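Local coordinates for protein jasmonate-induced oxygenase 2 (Arabidopsis thaliana, PDB 6LSV) that hydroxylates the defence hormone jasmonate at carbon 12, using iron(II), 2-oxoglutarate and molecular oxygen, at residues T43-I48 and I254-H259; H83-E88 and H261-N266. All coordinates share one frame; numbering follows the deposited sequence.

Contacts 1 and 2 both join the N-terminal part of the chain to the strands that form the 2-oxoglutarate oxygenase core, and their centres lie about 14 Å apart. The core segments 254-259 and 261-266 follow each other closely in sequence, and Val256 CG1 of contact 1 packs on Ile264 CD1 of contact 2 at 3.8 Å. Contact 1 is a surface contact, yet the side chain of Val256 comes within about 8 Å of bound 2-oxoglutarate and about 12 Å of the iron. In contact 2 the side chain of Phe263 is about 11 Å from the bound 2-oxoglutarate and about 13 Å from the iron. Neither contact supplies a ligand to the metal.

Contact 1: residues T43-I48 and I254-H259; sequences TNIPII and ITVKPH
Thr43 pairs with Val256 in a single beta bridge, made by hydrogen bonds to the neighbours of Val256: Thr43 N donates to Thr255 O at 2.8 Å and Lys257 N donates to Thr43 O at 3.1 Å. With chi1 at 74°, Thr43 OG1 sits between its own N and carbonyl carbon, where it adds a weak second bond to Thr255 O and rests against Ile254 CG2. Thr255 O thus accepts from two groups of one residue, while Thr255 OG1 is hydrogen-bonded to Gln246 NE2. Beyond the bridge a water takes over, accepting from Ile45 N at 3.0 Å and donating to Lys257 O. In the jelly-roll (double-stranded beta-helix) fold of this oxygenase family, the bridge ties the segment around Thr43 to the chain at Thr255 and Lys257; strand 253-255 belongs to the sheet that carries the iron ligand His284. The side chains of Asn44 and Lys257 run side by side in the same direction; Lys257 NZ donates to Asn44 OD1 at 2.6 Å from above the amide plane, the lysine chain bending at chi3 (18°). Ile45 crosses Val256 at about a right angle, CG1 against CG1 at 3.7 Å. Farther along, Ile47 CG2 makes a CH-pi contact over one face of the His259 ring, 4.2 Å from its centroid, while His259 N donates to Gln79 OE1.

Contact 2: residues H83-E88 and H261-N266; sequences HGVKPE and HAFIVN
His83 and Ala262 have their CA atoms 7.9 Å apart where the turn 83-86 passes the start of strand 263-267, and the approach tightens to 5.7 Å between the CA atoms of Pro87 and His261. The strand belongs to the main sheet of the jelly-roll (double-stranded beta-helix) core, and Lys86 is the N-cap residue of helix 87-102; the contact joins the N-terminal end of that helix to the sheet. His83 carries much of it. Its CG lies between the backbone N and the carbonyl carbon (chi1 35°), and the ring reaches across so that NE2 donates to His261 O at 2.7 Å. The bond is bent, 142° at the hydrogen, and the acceptor is tilted out of the imidazole plane. At the other ring nitrogen, ND1 accepts a weak bond from Val85 N, so both nitrogens of the ring have partners. Phe263 CD2 lies over the centre of one imidazole face, 3.5 Å above it; the two rings meet obliquely, their planes at 46°. Val85 approaches the rim of the phenyl ring, with CG2 3.9 Å from Phe263 CE2. Tyr168, Leu172 and Leu175 of helix 161-186 also pack on Phe263, as does Met90 of helix 87-102. His261 NE2 is hydrogen-bonded to Asp91 OD2 one turn into helix 87-102. Over one face of the same ring, offset toward its rim, Pro87 CB makes a CH-pi contact, 3.4 Å from His261 CD2.

Contact 1: residues T43-I48 and I254-H259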
loop_
_atom_site.group_PDB
_atom_site.type_symbol
_atom_site.label_atom_id
_atom_site.label_comp_id
_atom_site.label_asym_id
_atom_site.label_seq_id
_atom_site.Cartn_x
_atom_site.Cartn_y
_atom_site.Cartn_z
ATOM N N THR A 43 10.413 -6.667 15.144
ATOM C CA THR A 43 11.767 -6.144 15.052
ATOM C C THR A 43 11.761 -4.665 14.685
ATOM O O THR A 43 10.853 -4.174 14.010
ATOM C CB THR A 43 12.577 -6.928 14.021
ATOM O OG1 THR A 43 12.142 -6.562 12.706
ATOM C CG2 THR A 43 12.385 -8.429 14.218
ATOM N N ASN A 44 12.797 -3.959 15.136
ATOM C CA ASN A 44 12.917 -2.527 14.896
ATOM C C ASN A 44 13.422 -2.246 13.487
ATOM O O ASN A 44 14.299 -2.945 12.971
ATOM C CB ASN A 44 13.867 -1.887 15.907
ATOM C CG ASN A 44 13.554 -2.275 17.331
ATOM O OD1 ASN A 44 12.749 -1.633 18.004
ATOM N ND2 ASN A 44 14.200 -3.324 17.805
ATOM N N ILE A 45 12.872 -1.206 12.876
ATOM C CA ILE A 45 13.287 -0.728 11.561
ATOM C C ILE A 45 14.057 0.571 11.768
ATOM O O ILE A 45 13.508 1.519 12.346
ATOM C CB ILE A 45 12.085 -0.513 10.629
ATOM C CG1 ILE A 45 11.183 -1.751 10.618
ATOM C CG2 ILE A 45 12.556 -0.165 9.222
ATOM C CD1 ILE A 45 11.922 -3.055 10.398
ATOM N N PRO A 46 15.313 0.662 11.330
ATOM C CA PRO A 46 16.083 1.893 11.553
ATOM C C PRO A 46 15.399 3.094 10.915
ATOM O O PRO A 46 14.915 3.029 9.782
ATOM C CB PRO A 46 17.436 1.593 10.896
ATOM C CG PRO A 46 17.512 0.092 10.838
ATOM C CD PRO A 46 16.100 -0.371 10.636
ATOM N N ILE A 47 15.359 4.196 11.659
ATOM C CA ILE A 47 14.589 5.369 11.268
ATOM C C ILE A 47 15.499 6.391 10.604
ATOM O O ILE A 47 16.699 6.483 10.890
ATOM C CB ILE A 47 13.853 5.995 12.471
ATOM C CG1 ILE A 47 14.837 6.312 13.599
ATOM C CG2 ILE A 47 12.739 5.074 12.956
ATOM C CD1 ILE A 47 14.248 7.191 14.680
ATOM N N ILE A 48 14.906 7.176 9.710
ATOM C CA ILE A 48 15.591 8.241 8.992
ATOM C C ILE A 48 15.022 9.566 9.475
ATOM O O ILE A 48 13.809 9.798 9.384
ATOM C CB ILE A 48 15.424 8.095 7.471
ATOM C CG1 ILE A 48 15.690 6.650 7.036
ATOM C CG2 ILE A 48 16.329 9.070 6.743
ATOM C CD1 ILE A 48 17.143 6.237 7.112
ATOM N N ILE A 254 9.226 -11.058 8.476
ATOM C CA ILE A 254 9.684 -10.288 9.625
ATOM C C ILE A 254 8.587 -9.313 10.025
ATOM O O ILE A 254 8.123 -8.521 9.197
ATOM C CB ILE A 254 10.992 -9.541 9.308
ATOM C CG1 ILE A 254 12.059 -10.530 8.838
ATOM C CG2 ILE A 254 11.475 -8.768 10.517
ATOM C CD1 ILE A 254 13.082 -9.926 7.904
ATOM N N THR A 255 8.181 -9.365 11.291
ATOM C CA THR A 255 7.138 -8.481 11.794
ATOM C C THR A 255 7.732 -7.127 12.165
ATOM O O THR A 255 8.744 -7.053 12.867
ATOM C CB THR A 255 6.445 -9.105 13.004
ATOM O OG1 THR A 255 6.046 -10.445 12.686
ATOM C CG2 THR A 255 5.223 -8.294 13.395
ATOM N N VAL A 256 7.088 -6.058 11.704
ATOM C CA VAL A 256 7.603 -4.699 11.825
ATOM C C VAL A 256 6.993 -4.045 13.056
ATOM O O VAL A 256 5.765 -3.948 13.174
ATOM C CB VAL A 256 7.296 -3.880 10.562
ATOM C CG1 VAL A 256 7.509 -2.397 10.817
ATOM C CG2 VAL A 256 8.148 -4.361 9.399
ATOM N N LYS A 257 7.844 -3.588 13.970
ATOM C CA LYS A 257 7.378 -2.795 15.104
ATOM C C LYS A 257 7.245 -1.337 14.683
ATOM O O LYS A 257 8.252 -0.710 14.336
ATOM C CB LYS A 257 8.332 -2.907 16.286
ATOM C CG LYS A 257 8.024 -1.905 17.389
ATOM C CD LYS A 257 8.823 -2.146 18.660
ATOM C CE LYS A 257 10.028 -3.032 18.431
ATOM N NZ LYS A 257 11.033 -2.838 19.516
ATOM N N PRO A 258 6.044 -0.762 14.695
ATOM C CA PRO A 258 5.894 0.621 14.236
ATOM C C PRO A 258 6.504 1.601 15.225
ATOM O O PRO A 258 6.403 1.435 16.442
ATOM C CB PRO A 258 4.376 0.793 14.136
ATOM C CG PRO A 258 3.853 -0.124 15.186
ATOM C CD PRO A 258 4.768 -1.323 15.174
ATOM N N HIS A 259 7.158 2.619 14.684
ATOM C CA HIS A 259 7.718 3.707 15.468
ATOM C C HIS A 259 6.707 4.847 15.551
ATOM O O HIS A 259 6.088 5.195 14.542
ATOM C CB HIS A 259 9.019 4.206 14.844
ATOM C CG HIS A 259 9.764 5.190 15.692
ATOM N ND1 HIS A 259 10.768 4.814 16.558
ATOM C CD2 HIS A 259 9.655 6.535 15.802
ATOM C CE1 HIS A 259 11.242 5.886 17.170
ATOM N NE2 HIS A 259 10.584 6.943 16.728
HETATM O O HOH W 1 10.551 0.242 14.032
#

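Contact 2: residues H83-E88 and H261-N266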
loop_
_atom_site.group_PDB
_atom_site.type_symbol
_atom_site.label_atom_id
_atom_site.label_comp_id
_atom_site.label_asym_id
_atom_site.label_seq_id
_atom_site.Cartn_x
_atom_site.Cartn_y
_atom_site.Cartn_z
ATOM N N HIS A 83 9.005 14.373 9.572
ATOM C CA HIS A 83 8.728 14.400 8.143
ATOM C C HIS A 83 7.808 15.544 7.730
ATOM O O HIS A 83 7.419 15.622 6.560
ATOM C CB HIS A 83 8.129 13.059 7.721
ATOM C CG HIS A 83 7.243 12.446 8.762
ATOM N ND1 HIS A 83 6.100 13.064 9.223
ATOM C CD2 HIS A 83 7.337 11.277 9.437
ATOM C CE1 HIS A 83 5.526 12.300 10.134
ATOM N NE2 HIS A 83 6.256 11.208 10.283
ATOM N N GLY A 84 7.445 16.429 8.656
ATOM C CA GLY A 84 6.619 17.571 8.330
ATOM C C GLY A 84 5.126 17.343 8.418
ATOM O O GLY A 84 4.359 18.274 8.138
ATOM N N VAL A 85 4.685 16.143 8.783
ATOM C CA VAL A 85 3.270 15.846 8.969
ATOM C C VAL A 85 2.969 15.874 10.460
ATOM O O VAL A 85 3.731 15.334 11.272
ATOM C CB VAL A 85 2.892 14.488 8.347
ATOM C CG1 VAL A 85 1.392 14.253 8.452
ATOM C CG2 VAL A 85 3.337 14.437 6.896
ATOM N N LYS A 86 1.866 16.512 10.822
ATOM C CA LYS A 86 1.563 16.719 12.230
ATOM C C LYS A 86 1.199 15.391 12.882
ATOM O O LYS A 86 0.376 14.646 12.338
ATOM C CB LYS A 86 0.421 17.722 12.395
ATOM C CG LYS A 86 0.841 19.190 12.399
ATOM C CD LYS A 86 1.586 19.592 11.128
ATOM C CE LYS A 86 2.627 20.668 11.407
ATOM N NZ LYS A 86 3.547 20.861 10.253
ATOM N N PRO A 87 1.799 15.051 14.028
ATOM C CA PRO A 87 1.398 13.818 14.726
ATOM C C PRO A 87 -0.083 13.755 15.053
ATOM O O PRO A 87 -0.680 12.675 14.966
ATOM C CB PRO A 87 2.259 13.853 15.994
ATOM C CG PRO A 87 3.479 14.556 15.565
ATOM C CD PRO A 87 3.021 15.630 14.608
ATOM N N GLU A 88 -0.698 14.879 15.432
ATOM C CA GLU A 88 -2.130 14.849 15.704
ATOM C C GLU A 88 -2.927 14.565 14.438
ATOM O O GLU A 88 -3.984 13.929 14.507
ATOM C CB GLU A 88 -2.592 16.160 16.343
ATOM C CG GLU A 88 -2.188 17.403 15.579
ATOM C CD GLU A 88 -0.899 18.015 16.095
ATOM O OE1 GLU A 88 -0.749 19.249 15.974
ATOM O OE2 GLU A 88 -0.040 17.268 16.621
ATOM N N HIS A 261 4.481 7.859 15.260
ATOM C CA HIS A 261 4.330 9.002 14.355
ATOM C C HIS A 261 5.386 9.026 13.262
ATOM O O HIS A 261 5.694 10.084 12.706
ATOM C CB HIS A 261 4.323 10.318 15.127
ATOM C CG HIS A 261 3.241 10.388 16.154
ATOM N ND1 HIS A 261 3.491 10.303 17.506
ATOM C CD2 HIS A 261 1.898 10.494 16.025
ATOM C CE1 HIS A 261 2.350 10.377 18.167
ATOM N NE2 HIS A 261 1.367 10.493 17.291
ATOM N N ALA A 262 5.940 7.865 12.950
ATOM C CA ALA A 262 6.735 7.666 11.754
ATOM C C ALA A 262 5.867 7.052 10.660
ATOM O O ALA A 262 4.817 6.458 10.923
ATOM C CB ALA A 262 7.937 6.762 12.044
ATOM N N PHE A 263 6.310 7.225 9.420
ATOM C CA PHE A 263 5.749 6.516 8.282
ATOM C C PHE A 263 6.721 5.435 7.836
ATOM O O PHE A 263 7.915 5.472 8.145
ATOM C CB PHE A 263 5.475 7.457 7.105
ATOM C CG PHE A 263 4.348 8.415 7.336
ATOM C CD1 PHE A 263 3.036 7.969 7.371
ATOM C CD2 PHE A 263 4.598 9.770 7.485
ATOM C CE1 PHE A 263 1.998 8.851 7.566
ATOM C CE2 PHE A 263 3.562 10.661 7.683
ATOM C CZ PHE A 263 2.258 10.201 7.720
ATOM N N ILE A 264 6.197 4.463 7.101
ATOM C CA ILE A 264 7.018 3.508 6.373
ATOM C C ILE A 264 6.861 3.818 4.894
ATOM O O ILE A 264 5.733 3.913 4.389
ATOM C CB ILE A 264 6.634 2.054 6.693
ATOM C CG1 ILE A 264 7.087 1.696 8.112
ATOM C CG2 ILE A 264 7.266 1.106 5.684
ATOM C CD1 ILE A 264 6.393 0.490 8.699
ATOM N N VAL A 265 7.982 4.023 4.216
ATOM C CA VAL A 265 8.001 4.330 2.793
ATOM C C VAL A 265 8.286 3.035 2.051
ATOM O O VAL A 265 9.340 2.418 2.247
ATOM C CB VAL A 265 9.045 5.411 2.466
ATOM C CG1 VAL A 265 8.970 5.814 1.005
ATOM C CG2 VAL A 265 8.850 6.622 3.364
ATOM N N ASN A 266 7.344 2.608 1.217
ATOM C CA ASN A 266 7.484 1.384 0.441
ATOM C C ASN A 266 7.827 1.735 -0.997
ATOM O O ASN A 266 7.132 2.539 -1.626
ATOM C CB ASN A 266 6.198 0.554 0.474
ATOM C CG ASN A 266 6.001 -0.175 1.788
ATOM O OD1 ASN A 266 6.926 -0.297 2.591
ATOM N ND2 ASN A 266 4.790 -0.676 2.009
#